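Local coordinates for protein putative triphosphoribosyl-dephospho-coA synthase (Archaeoglobus fulgidus DSM 4304, PDB 3H9P) that is of unproven function but probably makes triphosphoribosyl-dephospho-CoA from ATP and dephospho-CoA, at residues A[170-173]-A[174-178]. Sequence-based numbering, arbitrary orientation.
Sequences SGKA and VVELY
Lys-172 and Glu-176, one helical turn apart, are joined by an i to i+4 salt bridge, with Lys-172 NZ 3.0 Å from Glu-176 OE2. The lysine chain leaves with CG anti to the backbone N (chi1 169°), then bends at chi2 and chi4, which carries the ammonium forward along the helix, toward the next turn. It meets OE2 from above the carboxylate plane, 36° out of it. Lys-172 NZ also lies 3.2 Å from Glu-176 CG, so the ammonium sits close to the acid's stem too. Arg-215 makes a second salt bridge to the same OE2, and these two cations probably stabilise the charged carboxylate. A glutamine here would probably leave Lys-172 and Arg-215 without the negative charge that they share.

Backbone bonds build the opening turns of helix 171-182. Val-175 N to Gly-171 O and Leu-177 N to Ala-173 O are i to i+4 bonds, as is the almost straight one from Glu-176 N to Lys-172 O, 2.8 Å long. Ser-170, the N-cap, suits its place because its short hydroxyl can turn back into the turn: OG accepts from Ala-173 N at 3.0 Å. The methyl CG2 of Val-175, beside its own backbone N, lies 3.4 Å from the carbonyl oxygen Gly-171 O.

Apolar packing lies elsewhere. The single methyl of buried Ala-173 lets the helix come close to Leu-164, Phe-167 and Trp-248. The longer Leu-177 reaches both Leu-164 of helix 155-167 and Ser-239 of helix 230-246, where Val-174 and Tyr-178 meet Thr-236. These turns thus pack against two helices of the all-helical fold, and Arg-215 ties them to a third, 212-225.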
ATOM      1  N   SER A 170     -13.780  17.319 -28.527  1.00 41.69           N
ATOM      2  CA  SER A 170     -14.785  16.308 -28.853  1.00 40.78           C
ATOM      3  C   SER A 170     -14.840  15.277 -27.755  1.00 39.51           C
ATOM      4  O   SER A 170     -13.878  15.098 -27.028  1.00 39.33           O
ATOM      5  CB  SER A 170     -14.488  15.631 -30.210  1.00 40.85           C
ATOM      6  OG  SER A 170     -13.324  14.811 -30.158  1.00 42.51           O
ATOM      7  N   GLY A 171     -15.976  14.603 -27.633  1.00 38.67           N
ATOM      8  CA  GLY A 171     -16.071  13.438 -26.748  1.00 37.66           C
ATOM      9  C   GLY A 171     -15.151  12.317 -27.218  1.00 36.50           C
ATOM     10  O   GLY A 171     -14.530  11.654 -26.402  1.00 37.04           O
ATOM     11  N   LYS A 172     -15.071  12.136 -28.540  1.00 35.13           N
ATOM     12  CA  LYS A 172     -14.136  11.229 -29.219  1.00 33.76           C
ATOM     13  C   LYS A 172     -12.710  11.311 -28.686  1.00 32.70           C
ATOM     14  O   LYS A 172     -12.109  10.289 -28.343  1.00 32.29           O
ATOM     15  CB  LYS A 172     -14.146  11.527 -30.730  1.00 34.51           C
ATOM     16  CG  LYS A 172     -13.037  10.868 -31.568  1.00 34.98           C
ATOM     17  CD  LYS A 172     -13.436   9.471 -31.979  1.00 36.56           C
ATOM     18  CE  LYS A 172     -12.524   8.929 -33.065  1.00 39.05           C
ATOM     19  NZ  LYS A 172     -11.188   8.549 -32.519  1.00 40.95           N
ATOM     20  N   ALA A 173     -12.174  12.526 -28.613  1.00 31.03           N
ATOM     21  CA  ALA A 173     -10.848  12.731 -28.066  1.00 29.51           C
ATOM     22  C   ALA A 173     -10.762  12.208 -26.634  1.00 29.05           C
ATOM     23  O   ALA A 173      -9.738  11.624 -26.250  1.00 28.74           O
ATOM     24  CB  ALA A 173     -10.460  14.200 -28.109  1.00 28.53           C
ATOM     25  N   VAL A 174     -11.811  12.436 -25.845  1.00 28.40           N
ATOM     26  CA  VAL A 174     -11.794  12.037 -24.430  1.00 27.95           C
ATOM     27  C   VAL A 174     -11.746  10.512 -24.314  1.00 28.29           C
ATOM     28  O   VAL A 174     -11.018   9.975 -23.470  1.00 27.82           O
ATOM     29  CB  VAL A 174     -12.993  12.598 -23.614  1.00 28.32           C
ATOM     30  CG1 VAL A 174     -13.042  11.955 -22.217  1.00 28.02           C
ATOM     31  CG2 VAL A 174     -12.885  14.100 -23.467  1.00 28.04           C
ATOM     32  N   VAL A 175     -12.505   9.828 -25.177  1.00 27.76           N
ATOM     33  CA  VAL A 175     -12.452   8.375 -25.277  1.00 28.47           C
ATOM     34  C   VAL A 175     -11.055   7.931 -25.692  1.00 28.39           C
ATOM     35  O   VAL A 175     -10.421   7.115 -25.016  1.00 29.13           O
ATOM     36  CB  VAL A 175     -13.462   7.839 -26.311  1.00 28.85           C
ATOM     37  CG1 VAL A 175     -13.410   6.312 -26.371  1.00 28.80           C
ATOM     38  CG2 VAL A 175     -14.850   8.317 -25.959  1.00 29.13           C
ATOM     39  N   GLU A 176     -10.560   8.466 -26.800  1.00 27.96           N
ATOM     40  CA  GLU A 176      -9.211   8.112 -27.177  1.00 27.82           C
ATOM     41  C   GLU A 176      -8.234   8.330 -26.017  1.00 26.90           C
ATOM     42  O   GLU A 176      -7.413   7.463 -25.769  1.00 26.05           O
ATOM     43  CB  GLU A 176      -8.758   8.760 -28.486  1.00 27.18           C
ATOM     44  CG  GLU A 176      -9.576   8.321 -29.718  1.00 29.89           C
ATOM     45  CD  GLU A 176      -9.829   6.809 -29.832  1.00 31.81           C
ATOM     46  OE1 GLU A 176      -9.000   5.992 -29.411  1.00 33.69           O
ATOM     47  OE2 GLU A 176     -10.882   6.423 -30.361  1.00 34.05           O
ATOM     48  N   LEU A 177      -8.356   9.440 -25.285  1.00 27.29           N
ATOM     49  CA  LEU A 177      -7.495   9.653 -24.106  1.00 27.87           C
ATOM     50  C   LEU A 177      -7.614   8.507 -23.122  1.00 28.15           C
ATOM     51  O   LEU A 177      -6.620   7.958 -22.682  1.00 29.13           O
ATOM     52  CB  LEU A 177      -7.770  10.978 -23.378  1.00 27.38           C
ATOM     53  CG  LEU A 177      -6.841  11.191 -22.141  1.00 28.32           C
ATOM     54  CD1 LEU A 177      -5.331  10.948 -22.451  1.00 28.64           C
ATOM     55  CD2 LEU A 177      -6.980  12.536 -21.484  1.00 26.57           C
ATOM     56  N   TYR A 178      -8.842   8.135 -22.792  1.00 28.78           N
ATOM     57  CA  TYR A 178      -9.078   7.118 -21.791  1.00 28.61           C
ATOM     58  C   TYR A 178      -8.379   5.807 -22.158  1.00 28.53           C
ATOM     59  O   TYR A 178      -7.688   5.205 -21.317  1.00 28.59           O
ATOM     60  CB  TYR A 178     -10.585   6.925 -21.580  1.00 29.08           C
ATOM     61  CG  TYR A 178     -10.927   5.811 -20.633  1.00 29.63           C
ATOM     62  CD1 TYR A 178     -10.806   5.985 -19.251  1.00 32.55           C
ATOM     63  CD2 TYR A 178     -11.367   4.575 -21.118  1.00 28.80           C
ATOM     64  CE1 TYR A 178     -11.134   4.932 -18.356  1.00 32.01           C
ATOM     65  CE2 TYR A 178     -11.677   3.538 -20.265  1.00 28.95           C
ATOM     66  CZ  TYR A 178     -11.563   3.712 -18.882  1.00 31.21           C
ATOM     67  OH  TYR A 178     -11.883   2.675 -18.036  1.00 29.02           O
TER